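Local coordinates for protein laccase (PDB 3SQR) that oxidises phenolic substrates such as hydroquinones with a set of bound copper ions, reducing dioxygen to water, and probably serves in lignin degradation and detoxification of lignin-derived products, at residues A[68-79]-A[90-101]; A[79-89]-A[204-212]. All blocks are in the same frame, centred on the assembly; numbering follows the deposited sequence.

Both interactions involve the beta hairpin of strands 67-79 and 86-91 in the first cupredoxin-like domain of this multicopper oxidase. Interaction 1 pairs the hairpin strands and follows the chain to strand 100-103, whereas interaction 2 sets the hairpin turn and the start of strand 86-91 against the end of strand 195-205 and the loop after it, in the second domain. Their centres lie about 16 Å apart; they share I79, and S77 N meets A88 O at 2.8 Å, a probable hydrogen bond. Neither supplies a copper ligand; F91 comes within about 5 Å of H168, a copper ligand probably of the type 3 site, M89 only to about 10 Å, side chain to side chain.

Interaction 1 (A[68-79]-A[90-101]); sequences REYWLSVENSTI and TFNGTVPGPAII. With NAG (2-acetamido-2-deoxy-beta-D-glucopyranose), chain G; MAN (alpha-D-mannopyranose), chain C; NAG (2-acetamido-2-deoxy-beta-D-glucopyranose), chain H; NAG (2-acetamido-2-deoxy-beta-D-glucopyranose), chain B.
E75 and T90 exchange two backbone hydrogen bonds, E75 N to T90 O (2.7 Å) and T90 N to E75 O (2.9 Å), forming the antiparallel hydrogen-bonded pair of a beta hairpin. After the neighbouring non-hydrogen-bonded pair V74 and F91, the chain makes a type I' turn (F91 to T94), and N92 continues the ladder. Its N gives a bond to S73 O, while its OD1 takes the S73 N-H almost straight (2.8 Å, 176°), tilted 28° from the amide plane. The other branch, ND2, carries an N-linked NAG whose N2 donates to W71 O (2.7 Å). T90 OG1, set between its own backbone N and carbonyl carbon (chi1 70°), shares a hydrogen bond with S77 OG (2.7 Å) and receives a weak one from G93 N. S73 OG donates to E75 OE2 and is also bonded to N115. In the Y70 conformer described, one of two, OH accepts from I101 N (3.2 Å) and, weakly, from mannose O6; I100 CG2 lies over one ring face and mannose C6 over the other. L72 packs between F91, P98 and I100. Protein and glycan atoms together thus complete the backbone bonding at W71 and S73.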
loop_
_atom_site.group_PDB
_atom_site.type_symbol
_atom_site.label_atom_id
_atom_site.label_comp_id
_atom_site.label_asym_id
_atom_site.label_seq_id
_atom_site.Cartn_x
_atom_site.Cartn_y
_atom_site.Cartn_z
ATOM N N ARG A 68 -1.470 22.667 0.114
ATOM C CA ARG A 68 -0.062 22.354 -0.011
ATOM C C ARG A 68 0.193 21.869 -1.448
ATOM O O ARG A 68 -0.553 21.036 -1.951
ATOM C CB ARG A 68 0.294 21.276 0.957
ATOM C CG ARG A 68 0.285 21.846 2.437
ATOM C CD ARG A 68 0.873 20.903 3.347
ATOM N NE ARG A 68 0.406 21.168 4.712
ATOM C CZ ARG A 68 0.858 22.128 5.512
ATOM N NH1 ARG A 68 1.813 22.977 5.112
ATOM N NH2 ARG A 68 0.342 22.237 6.723
ATOM N N GLU A 69 1.190 22.450 -2.090
ATOM C CA GLU A 69 1.449 22.193 -3.474
ATOM C C GLU A 69 2.792 21.489 -3.677
ATOM O O GLU A 69 3.811 21.866 -3.095
ATOM C CB GLU A 69 1.443 23.515 -4.214
ATOM C CG GLU A 69 1.572 23.373 -5.728
ATOM C CD GLU A 69 1.214 24.669 -6.485
ATOM O OE1 GLU A 69 1.526 25.749 -5.957
ATOM O OE2 GLU A 69 0.637 24.569 -7.580
ATOM N N TYR A 70 2.840 20.519 -4.555
ATOM C CA TYR A 70 4.021 19.716 -4.774
ATOM C C TYR A 70 4.219 19.535 -6.255
ATOM O O TYR A 70 3.260 19.455 -7.010
ATOM C CB TYR A 70 3.903 18.334 -4.086
ATOM C CG TYR A 70 4.019 18.326 -2.608
ATOM C CD1 TYR A 70 5.251 18.142 -1.985
ATOM C CD2 TYR A 70 2.911 18.468 -1.824
ATOM C CE1 TYR A 70 5.346 18.116 -0.580
ATOM C CE2 TYR A 70 2.996 18.453 -0.469
ATOM C CZ TYR A 70 4.195 18.288 0.156
ATOM O OH TYR A 70 4.213 18.287 1.517
ATOM N N TRP A 71 5.476 19.445 -6.693
ATOM C CA TRP A 71 5.807 19.122 -8.053
ATOM C C TRP A 71 6.598 17.836 -8.019
ATOM O O TRP A 71 7.594 17.760 -7.330
ATOM C CB TRP A 71 6.614 20.259 -8.734
ATOM C CG TRP A 71 5.813 21.395 -9.185
ATOM C CD1 TRP A 71 5.281 21.592 -10.448
ATOM C CD2 TRP A 71 5.420 22.505 -8.401
ATOM N NE1 TRP A 71 4.557 22.774 -10.475
ATOM C CE2 TRP A 71 4.642 23.352 -9.230
ATOM C CE3 TRP A 71 5.643 22.876 -7.065
ATOM C CZ2 TRP A 71 4.083 24.500 -8.757
ATOM C CZ3 TRP A 71 5.112 24.041 -6.614
ATOM C CH2 TRP A 71 4.353 24.848 -7.454
ATOM N N LEU A 72 6.146 16.815 -8.713
ATOM C CA LEU A 72 6.880 15.548 -8.728
ATOM C C LEU A 72 7.199 15.233 -10.143
ATOM O O LEU A 72 6.372 15.374 -11.042
ATOM C CB LEU A 72 6.063 14.381 -8.152
ATOM C CG LEU A 72 5.686 14.461 -6.668
ATOM C CD1 LEU A 72 4.819 13.301 -6.200
ATOM C CD2 LEU A 72 6.957 14.554 -5.877
ATOM N N SER A 73 8.393 14.731 -10.316
ATOM C CA SER A 73 8.826 14.270 -11.606
ATOM C C SER A 73 9.107 12.785 -11.534
ATOM O O SER A 73 9.918 12.306 -10.741
ATOM C CB SER A 73 10.057 15.068 -12.041
ATOM O OG SER A 73 10.710 14.430 -13.119
ATOM N N VAL A 74 8.429 12.039 -12.399
ATOM C CA VAL A 74 8.650 10.625 -12.517
ATOM C C VAL A 74 9.822 10.415 -13.431
ATOM O O VAL A 74 9.775 10.798 -14.599
ATOM C CB VAL A 74 7.427 9.880 -13.029
ATOM C CG1 VAL A 74 7.738 8.408 -13.289
ATOM C CG2 VAL A 74 6.299 10.078 -12.011
ATOM N N GLU A 75 10.862 9.848 -12.870
ATOM C CA GLU A 75 12.150 9.786 -13.554
ATOM C C GLU A 75 12.744 8.436 -13.713
ATOM O O GLU A 75 12.509 7.500 -12.984
ATOM C CB GLU A 75 13.158 10.672 -12.820
ATOM C CG GLU A 75 12.600 12.034 -12.562
ATOM C CD GLU A 75 13.613 13.098 -12.295
ATOM O OE1 GLU A 75 14.661 12.836 -11.655
ATOM O OE2 GLU A 75 13.321 14.224 -12.740
ATOM N N ASN A 76 13.564 8.362 -14.756
ATOM C CA ASN A 76 14.330 7.209 -15.058
ATOM C C ASN A 76 15.737 7.416 -14.539
ATOM O O ASN A 76 16.459 8.279 -15.024
ATOM C CB ASN A 76 14.242 6.997 -16.569
ATOM C CG ASN A 76 14.681 5.631 -16.978
ATOM O OD1 ASN A 76 15.362 4.871 -16.253
ATOM N ND2 ASN A 76 14.297 5.292 -18.207
ATOM N N SER A 77 16.092 6.692 -13.497
ATOM C CA SER A 77 17.229 6.996 -12.685
ATOM C C SER A 77 18.234 5.873 -12.570
ATOM O O SER A 77 18.017 4.733 -13.024
ATOM C CB SER A 77 16.675 7.295 -11.276
ATOM O OG SER A 77 15.591 8.216 -11.299
ATOM N N THR A 78 19.346 6.166 -11.894
ATOM C CA THR A 78 20.339 5.218 -11.538
ATOM C C THR A 78 20.592 5.448 -10.069
ATOM O O THR A 78 20.788 6.567 -9.666
ATOM C CB THR A 78 21.620 5.400 -12.377
ATOM O OG1 THR A 78 21.217 5.333 -13.746
ATOM C CG2 THR A 78 22.632 4.380 -12.005
ATOM N N ILE A 79 20.499 4.389 -9.284
ATOM C CA ILE A 79 20.790 4.474 -7.868
ATOM C C ILE A 79 21.622 3.288 -7.364
ATOM O O ILE A 79 21.674 2.222 -7.993
ATOM C CB ILE A 79 19.471 4.619 -7.109
ATOM C CG1 ILE A 79 18.555 3.449 -7.420
ATOM C CG2 ILE A 79 18.755 5.930 -7.458
ATOM C CD1 ILE A 79 17.445 3.325 -6.292
ATOM N N THR A 90 11.735 6.559 -10.386
ATOM C CA THR A 90 11.666 7.303 -9.162
ATOM C C THR A 90 10.793 8.537 -9.284
ATOM O O THR A 90 10.621 9.100 -10.339
ATOM C CB THR A 90 13.062 7.754 -8.703
ATOM O OG1 THR A 90 13.604 8.766 -9.564
ATOM C CG2 THR A 90 14.027 6.584 -8.638
ATOM N N PHE A 91 10.370 9.040 -8.130
ATOM C CA PHE A 91 9.950 10.395 -8.003
ATOM C C PHE A 91 11.196 11.183 -7.621
ATOM O O PHE A 91 11.787 11.022 -6.519
ATOM C CB PHE A 91 8.946 10.533 -6.882
ATOM C CG PHE A 91 7.680 9.767 -7.122
ATOM C CD1 PHE A 91 6.779 10.251 -8.045
ATOM C CD2 PHE A 91 7.420 8.580 -6.454
ATOM C CE1 PHE A 91 5.582 9.610 -8.276
ATOM C CE2 PHE A 91 6.202 7.907 -6.679
ATOM C CZ PHE A 91 5.315 8.423 -7.590
ATOM N N ASN A 92 11.617 12.045 -8.515
ATOM C CA ASN A 92 12.634 13.042 -8.155
ATOM C C ASN A 92 13.956 12.462 -7.776
ATOM O O ASN A 92 14.689 13.017 -6.959
ATOM C CB ASN A 92 12.070 13.970 -7.055
ATOM C CG ASN A 92 11.200 14.976 -7.648
ATOM O OD1 ASN A 92 10.082 14.657 -8.075
ATOM N ND2 ASN A 92 11.681 16.201 -7.747
ATOM N N GLY A 93 14.245 11.311 -8.341
ATOM C CA GLY A 93 15.585 10.760 -8.321
ATOM C C GLY A 93 16.026 10.093 -7.040
ATOM O O GLY A 93 17.187 9.821 -6.858
ATOM N N THR A 94 15.096 9.806 -6.132
ATOM C CA THR A 94 15.430 9.119 -4.913
ATOM C C THR A 94 14.457 7.955 -4.700
ATOM O O THR A 94 13.342 8.002 -5.185
ATOM C CB THR A 94 15.346 9.985 -3.683
ATOM O OG1 THR A 94 14.011 10.525 -3.515
ATOM C CG2 THR A 94 16.427 11.114 -3.710
ATOM N N VAL A 95 14.950 6.934 -4.001
ATOM C CA VAL A 95 14.085 5.827 -3.510
ATOM C C VAL A 95 14.312 5.764 -2.033
ATOM O O VAL A 95 15.440 5.543 -1.613
ATOM C CB VAL A 95 14.406 4.504 -4.155
ATOM C CG1 VAL A 95 13.569 3.366 -3.591
ATOM C CG2 VAL A 95 14.255 4.572 -5.700
ATOM N N PRO A 96 13.273 5.976 -1.243
ATOM C CA PRO A 96 11.914 6.443 -1.559
ATOM C C PRO A 96 11.874 7.823 -2.174
ATOM O O PRO A 96 12.829 8.606 -2.002
ATOM C CB PRO A 96 11.217 6.492 -0.197
ATOM C CG PRO A 96 12.127 5.883 0.769
ATOM C CD PRO A 96 13.518 5.925 0.203
ATOM N N GLY A 97 10.788 8.127 -2.870
ATOM C CA GLY A 97 10.523 9.465 -3.332
ATOM C C GLY A 97 10.438 10.479 -2.228
ATOM O O GLY A 97 10.455 10.117 -1.036
ATOM N N PRO A 98 10.270 11.760 -2.615
ATOM C CA PRO A 98 10.074 12.832 -1.624
ATOM C C PRO A 98 8.911 12.566 -0.707
ATOM O O PRO A 98 7.904 12.015 -1.098
ATOM C CB PRO A 98 9.709 14.058 -2.481
ATOM C CG PRO A 98 10.124 13.783 -3.817
ATOM C CD PRO A 98 10.211 12.260 -3.983
ATOM N N ALA A 99 9.053 12.987 0.549
ATOM C CA ALA A 99 7.932 12.925 1.473
ATOM C C ALA A 99 6.897 13.995 1.142
ATOM O O ALA A 99 7.225 15.158 0.918
ATOM C CB ALA A 99 8.417 13.143 2.912
ATOM N N ILE A 100 5.636 13.584 1.163
ATOM C CA ILE A 100 4.553 14.483 1.125
ATOM C C ILE A 100 3.999 14.439 2.507
ATOM O O ILE A 100 3.522 13.384 2.978
ATOM C CB ILE A 100 3.529 14.029 0.094
ATOM C CG1 ILE A 100 4.211 14.042 -1.265
ATOM C CG2 ILE A 100 2.260 14.902 0.205
ATOM C CD1 ILE A 100 3.359 13.599 -2.381
ATOM N N ILE A 101 4.070 15.599 3.171
ATOM C CA ILE A 101 3.667 15.729 4.580
ATOM C C ILE A 101 2.607 16.824 4.610
ATOM O O ILE A 101 2.820 17.954 4.104
ATOM C CB ILE A 101 4.844 15.952 5.526
ATOM C CG1 ILE A 101 5.860 14.781 5.434
ATOM C CG2 ILE A 101 4.360 16.131 7.032
ATOM C CD1 ILE A 101 7.204 14.910 6.328
HETATM C C1 NAG G . 10.980 17.267 -8.425
HETATM C C2 NAG G . 10.903 18.626 -7.771
HETATM C C3 NAG G . 10.245 19.627 -8.684
HETATM C C4 NAG G . 11.009 19.672 -9.975
HETATM C C5 NAG G . 11.073 18.297 -10.578
HETATM C C6 NAG G . 11.851 18.266 -11.896
HETATM C C7 NAG G . 10.603 18.258 -5.368
HETATM C C8 NAG G . 9.565 18.062 -4.298
HETATM N N2 NAG G . 10.074 18.465 -6.587
HETATM O O3 NAG G . 10.336 20.860 -8.079
HETATM O O4 NAG G . 10.340 20.521 -10.834
HETATM O O5 NAG G . 11.706 17.388 -9.671
HETATM O O6 NAG G . 13.207 18.694 -11.617
HETATM O O7 NAG G . 11.806 18.213 -5.111
HETATM C C1 MAN C . 7.260 24.059 -0.885
HETATM C C2 MAN C . 6.481 24.905 -1.915
HETATM C C3 MAN C . 5.152 25.375 -1.292
HETATM C C4 MAN C . 4.349 24.162 -0.824
HETATM C C5 MAN C . 5.189 23.323 0.146
HETATM C C6 MAN C . 4.503 21.985 0.454
HETATM O O2 MAN C . 6.310 24.206 -3.147
HETATM O O3 MAN C . 4.390 26.162 -2.178
HETATM O O4 MAN C . 3.000 24.479 -0.422
HETATM O O5 MAN C . 6.462 22.988 -0.414
HETATM O O6 MAN C . 5.296 21.203 1.350
HETATM C C1 NAG H . 14.714 4.061 -18.743
HETATM C C2 NAG H . 13.847 3.650 -19.897
HETATM C C3 NAG H . 14.413 2.398 -20.522
HETATM C C4 NAG H . 15.872 2.573 -20.936
HETATM C C5 NAG H . 16.616 3.070 -19.710
HETATM C C6 NAG H . 18.090 3.301 -20.063
HETATM C C7 NAG H . 11.498 3.983 -19.461
HETATM C C8 NAG H . 10.298 3.378 -18.811
HETATM N N2 NAG H . 12.554 3.270 -19.368
HETATM O O3 NAG H . 13.597 2.044 -21.600
HETATM O O4 NAG H . 16.388 1.304 -21.310
HETATM O O5 NAG H . 16.018 4.290 -19.287
HETATM O O6 NAG H . 18.145 4.360 -20.996
HETATM O O7 NAG H . 11.443 5.066 -20.012
HETATM C C1 NAG B . 12.151 11.877 6.658
HETATM C C2 NAG B . 12.067 13.127 5.787
HETATM C C3 NAG B . 11.920 14.407 6.612
HETATM C C4 NAG B . 10.842 14.273 7.683
HETATM C C5 NAG B . 10.965 12.939 8.432
HETATM C C6 NAG B . 9.846 12.765 9.473
HETATM C C7 NAG B . 13.034 13.012 3.565
HETATM C C8 NAG B . 14.234 13.091 2.674
HETATM N N2 NAG B . 13.209 13.224 4.875
HETATM O O3 NAG B . 11.591 15.495 5.756
HETATM O O4 NAG B . 11.101 15.307 8.620
HETATM O O5 NAG B . 11.007 11.836 7.517
HETATM O O6 NAG B . 8.663 12.251 8.878
HETATM O O7 NAG B . 11.918 12.735 3.090
#

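Interaction 2 (A[79-89]-A[204-212]); sequences ITPDGYTRSAM and DWAHESVFE. With NAG (2-acetamido-2-deoxy-beta-D-glucopyranose), chain D; NAG (2-acetamido-2-deoxy-beta-D-glucopyranose), chain E.
Y84 and H207 form an offset stack, planes 6° and centroids 4.3 Å apart, where the turn of the first cupredoxin domain's hairpin meets the end of strand 195-205 in the second; Y84 CB sits over the imidazole centre. D82, in an Asx turn with OD1 taking Y84 N, receives H207 NE2 on the syn side of OD2 (2.5 Å), close to the ring plane; N227 also donates to this oxygen. The tight part is R86, whose guanidinium lies flat on the six-membered ring of W205, planes 21° apart, in an off-centre cation-pi contact, with E208 O over the opposite face. A bend at chi3 (-67°) turns the group so that NH1 reaches A206 O (2.8 Å) from above that carbonyl's plane, while NE bonds to S87 O and NH2 forms a salt bridge with D177. Several partners thus grip this buried charge. On the looser side, a water accepts from S209 N (2.8 Å) and holds S87 OG weakly. S209, at the N-cap of a weakly bonded helix, takes F211 N on its OG, which also bonds to D177. Beyond, beside two glycan NAG units, M89 makes a Met-aromatic contact, its CE 3.4 Å from F211 CE2.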
loop_
_atom_site.group_PDB
_atom_site.type_symbol
_atom_site.label_atom_id
_atom_site.label_comp_id
_atom_site.label_asym_id
_atom_site.label_seq_id
_atom_site.Cartn_x
_atom_site.Cartn_y
_atom_site.Cartn_z
ATOM N N ILE A 79 20.499 4.389 -9.284
ATOM C CA ILE A 79 20.790 4.474 -7.868
ATOM C C ILE A 79 21.622 3.288 -7.364
ATOM O O ILE A 79 21.674 2.222 -7.993
ATOM C CB ILE A 79 19.471 4.619 -7.109
ATOM C CG1 ILE A 79 18.555 3.449 -7.420
ATOM C CG2 ILE A 79 18.755 5.930 -7.458
ATOM C CD1 ILE A 79 17.445 3.325 -6.292
ATOM N N THR A 80 22.213 3.484 -6.199
ATOM C CA THR A 80 22.962 2.478 -5.518
ATOM C C THR A 80 22.543 2.403 -4.073
ATOM O O THR A 80 23.237 2.882 -3.185
ATOM C CB THR A 80 24.492 2.767 -5.605
ATOM O OG1 THR A 80 24.809 3.043 -6.951
ATOM C CG2 THR A 80 25.281 1.577 -5.103
ATOM N N PRO A 81 21.435 1.668 -3.792
ATOM C CA PRO A 81 20.855 1.691 -2.437
ATOM C C PRO A 81 21.525 0.766 -1.491
ATOM O O PRO A 81 21.446 0.968 -0.286
ATOM C CB PRO A 81 19.404 1.261 -2.672
ATOM C CG PRO A 81 19.455 0.521 -4.002
ATOM C CD PRO A 81 20.486 1.172 -4.801
ATOM N N ASP A 82 22.189 -0.263 -2.050
ATOM C CA ASP A 82 22.756 -1.375 -1.283
ATOM C C ASP A 82 24.116 -1.807 -1.804
ATOM O O ASP A 82 24.496 -2.954 -1.603
ATOM C CB ASP A 82 21.819 -2.597 -1.273
ATOM C CG ASP A 82 21.601 -3.171 -2.646
ATOM O OD1 ASP A 82 22.032 -2.563 -3.630
ATOM O OD2 ASP A 82 20.944 -4.211 -2.816
ATOM N N GLY A 83 24.849 -0.882 -2.398
ATOM C CA GLY A 83 26.137 -1.209 -3.010
ATOM C C GLY A 83 26.016 -1.822 -4.380
ATOM O O GLY A 83 27.031 -2.183 -4.945
ATOM N N TYR A 84 24.800 -1.993 -4.923
ATOM C CA TYR A 84 24.606 -2.427 -6.276
ATOM C C TYR A 84 23.914 -1.383 -7.097
ATOM O O TYR A 84 22.796 -0.937 -6.799
ATOM C CB TYR A 84 23.768 -3.753 -6.326
ATOM C CG TYR A 84 23.833 -4.408 -7.674
ATOM C CD1 TYR A 84 23.091 -3.930 -8.730
ATOM C CD2 TYR A 84 24.724 -5.496 -7.918
ATOM C CE1 TYR A 84 23.155 -4.477 -9.945
ATOM C CE2 TYR A 84 24.836 -6.025 -9.214
ATOM C CZ TYR A 84 24.047 -5.539 -10.199
ATOM O OH TYR A 84 24.065 -5.940 -11.515
ATOM N N THR A 85 24.529 -0.992 -8.200
ATOM C CA THR A 85 24.062 0.102 -8.992
ATOM C C THR A 85 23.133 -0.423 -10.053
ATOM O O THR A 85 23.458 -1.393 -10.791
ATOM C CB THR A 85 25.256 0.883 -9.664
ATOM O OG1 THR A 85 26.154 1.327 -8.622
ATOM C CG2 THR A 85 24.774 1.997 -10.432
ATOM N N ARG A 86 21.966 0.189 -10.112
ATOM C CA ARG A 86 20.926 -0.225 -11.057
ATOM C C ARG A 86 20.005 0.862 -11.425
ATOM O O ARG A 86 19.987 1.920 -10.783
ATOM C CB ARG A 86 20.125 -1.416 -10.464
ATOM C CG ARG A 86 19.603 -1.196 -9.058
ATOM C CD ARG A 86 18.331 -2.053 -8.826
ATOM N NE ARG A 86 17.230 -1.600 -9.649
ATOM C CZ ARG A 86 15.964 -2.018 -9.560
ATOM N NH1 ARG A 86 15.615 -2.931 -8.662
ATOM N NH2 ARG A 86 15.063 -1.523 -10.388
ATOM N N SER A 87 19.188 0.590 -12.449
ATOM C CA SER A 87 18.191 1.513 -12.881
ATOM C C SER A 87 17.106 1.582 -11.791
ATOM O O SER A 87 16.897 0.651 -11.009
ATOM C CB SER A 87 17.540 1.074 -14.176
ATOM O OG SER A 87 16.775 -0.140 -13.997
ATOM N N ALA A 88 16.401 2.684 -11.830
ATOM C CA ALA A 88 15.164 2.815 -11.056
ATOM C C ALA A 88 14.215 3.750 -11.727
ATOM O O ALA A 88 14.576 4.560 -12.566
ATOM C CB ALA A 88 15.455 3.264 -9.603
ATOM N N MET A 89 12.953 3.631 -11.359
ATOM C CA MET A 89 11.937 4.574 -11.687
ATOM C C MET A 89 11.513 5.250 -10.414
ATOM O O MET A 89 11.031 4.587 -9.473
ATOM C CB MET A 89 10.748 3.893 -12.336
ATOM C CG MET A 89 11.164 3.103 -13.508
ATOM S SD MET A 89 9.779 2.535 -14.506
ATOM C CE MET A 89 10.648 1.515 -15.735
ATOM N N ASP A 204 11.454 -5.947 -0.544
ATOM C CA ASP A 204 12.390 -6.702 -1.364
ATOM C C ASP A 204 13.076 -5.684 -2.270
ATOM O O ASP A 204 12.642 -4.522 -2.368
ATOM C CB ASP A 204 11.696 -7.830 -2.175
ATOM C CG ASP A 204 10.381 -7.418 -2.805
ATOM O OD1 ASP A 204 10.165 -6.205 -3.069
ATOM O OD2 ASP A 204 9.552 -8.329 -3.050
ATOM N N TRP A 205 14.127 -6.113 -2.941
ATOM C CA TRP A 205 14.784 -5.226 -3.878
ATOM C C TRP A 205 15.570 -6.022 -4.871
ATOM O O TRP A 205 16.485 -6.773 -4.471
ATOM C CB TRP A 205 15.732 -4.298 -3.128
ATOM C CG TRP A 205 16.364 -3.316 -4.011
ATOM C CD1 TRP A 205 17.701 -3.209 -4.295
ATOM C CD2 TRP A 205 15.720 -2.265 -4.729
ATOM N NE1 TRP A 205 17.911 -2.179 -5.185
ATOM C CE2 TRP A 205 16.721 -1.576 -5.473
ATOM C CE3 TRP A 205 14.403 -1.845 -4.858
ATOM C CZ2 TRP A 205 16.424 -0.511 -6.288
ATOM C CZ3 TRP A 205 14.107 -0.792 -5.690
ATOM C CH2 TRP A 205 15.134 -0.112 -6.383
ATOM N N ALA A 206 15.197 -5.893 -6.145
ATOM C CA ALA A 206 15.883 -6.610 -7.197
ATOM C C ALA A 206 17.184 -5.877 -7.535
ATOM O O ALA A 206 17.304 -4.688 -7.230
ATOM C CB ALA A 206 15.010 -6.693 -8.437
ATOM N N HIS A 207 18.124 -6.589 -8.180
ATOM C CA HIS A 207 19.313 -5.920 -8.758
ATOM C C HIS A 207 19.216 -5.757 -10.220
ATOM O O HIS A 207 20.256 -5.665 -10.909
ATOM C CB HIS A 207 20.590 -6.638 -8.351
ATOM C CG HIS A 207 20.954 -6.393 -6.933
ATOM N ND1 HIS A 207 21.981 -7.061 -6.309
ATOM C CD2 HIS A 207 20.445 -5.534 -6.017
ATOM C CE1 HIS A 207 22.073 -6.639 -5.067
ATOM N NE2 HIS A 207 21.141 -5.710 -4.862
ATOM N N GLU A 208 17.967 -5.623 -10.720
ATOM C CA GLU A 208 17.655 -5.289 -12.067
ATOM C C GLU A 208 16.195 -4.813 -12.081
ATOM O O GLU A 208 15.474 -5.036 -11.139
ATOM C CB GLU A 208 17.829 -6.496 -12.964
ATOM C CG GLU A 208 16.960 -7.720 -12.559
ATOM C CD GLU A 208 17.438 -8.478 -11.315
ATOM O OE1 GLU A 208 18.662 -8.589 -11.171
ATOM O OE2 GLU A 208 16.596 -8.995 -10.495
ATOM N N SER A 209 15.766 -4.195 -13.169
ATOM C CA SER A 209 14.398 -3.692 -13.266
ATOM C C SER A 209 13.473 -4.878 -13.213
ATOM O O SER A 209 13.678 -5.873 -13.895
ATOM C CB SER A 209 14.163 -2.979 -14.578
ATOM O OG SER A 209 12.796 -2.572 -14.807
ATOM N N VAL A 210 12.384 -4.706 -12.491
ATOM C CA VAL A 210 11.325 -5.704 -12.412
ATOM C C VAL A 210 10.827 -6.025 -13.826
ATOM O O VAL A 210 10.318 -7.127 -14.107
ATOM C CB VAL A 210 10.156 -5.138 -11.515
ATOM C CG1 VAL A 210 9.504 -3.934 -12.142
ATOM C CG2 VAL A 210 9.090 -6.175 -11.286
ATOM N N PHE A 211 10.869 -5.033 -14.688
ATOM C CA PHE A 211 10.370 -5.197 -16.063
ATOM C C PHE A 211 11.216 -6.177 -16.882
ATOM O O PHE A 211 10.730 -6.704 -17.910
ATOM C CB PHE A 211 10.214 -3.891 -16.805
ATOM C CG PHE A 211 9.184 -2.993 -16.211
ATOM C CD1 PHE A 211 7.846 -3.271 -16.409
ATOM C CD2 PHE A 211 9.550 -1.914 -15.444
ATOM C CE1 PHE A 211 6.878 -2.499 -15.876
ATOM C CE2 PHE A 211 8.586 -1.094 -14.865
ATOM C CZ PHE A 211 7.239 -1.368 -15.111
ATOM N N GLU A 212 12.435 -6.425 -16.438
ATOM C CA GLU A 212 13.281 -7.450 -17.073
ATOM C C GLU A 212 12.930 -8.865 -16.679
ATOM O O GLU A 212 13.281 -9.846 -17.390
ATOM C CB GLU A 212 14.739 -7.155 -16.762
ATOM C CG GLU A 212 15.081 -5.833 -17.410
ATOM C CD GLU A 212 16.481 -5.693 -17.894
ATOM O OE1 GLU A 212 17.407 -6.088 -17.145
ATOM O OE2 GLU A 212 16.637 -5.089 -18.995
HETATM C C1 NAG D . 10.845 -3.950 -20.978
HETATM C C2 NAG D . 12.173 -4.533 -20.577
HETATM C C3 NAG D . 12.561 -5.679 -21.493
HETATM C C4 NAG D . 11.375 -6.642 -21.700
HETATM C C5 NAG D . 10.129 -5.887 -22.076
HETATM C C6 NAG D . 8.855 -6.727 -22.292
HETATM C C7 NAG D . 13.788 -2.975 -19.596
HETATM C C8 NAG D . 14.833 -1.916 -19.886
HETATM N N2 NAG D . 13.179 -3.477 -20.642
HETATM O O3 NAG D . 13.603 -6.337 -20.846
HETATM O O4 NAG D . 11.651 -7.581 -22.736
HETATM O O5 NAG D . 9.889 -4.962 -21.006
HETATM O O6 NAG D . 8.671 -7.487 -21.138
HETATM O O7 NAG D . 13.540 -3.375 -18.489
HETATM C C1 NAG E . 7.848 0.213 -19.407
HETATM C C2 NAG E . 7.399 -0.944 -20.262
HETATM C C3 NAG E . 8.166 -2.250 -20.137
HETATM C C4 NAG E . 9.624 -1.930 -20.344
HETATM C C5 NAG E . 10.040 -0.734 -19.456
HETATM C C6 NAG E . 11.414 -0.194 -19.803
HETATM C C7 NAG E . 5.036 -0.406 -20.762
HETATM C C8 NAG E . 3.634 -0.899 -20.507
HETATM N N2 NAG E . 5.975 -1.171 -20.180
HETATM O O3 NAG E . 7.634 -3.158 -21.088
HETATM O O4 NAG E . 10.461 -2.991 -19.994
HETATM O O5 NAG E . 9.209 0.385 -19.608
HETATM O O6 NAG E . 11.934 0.470 -18.675
HETATM O O7 NAG E . 5.222 0.584 -21.463
HETATM O O HOH W 1 20.585 -2.263 -5.880
HETATM O O HOH W 2 21.940 -7.933 -11.735
HETATM O O HOH W 3 17.710 -3.186 -14.969
#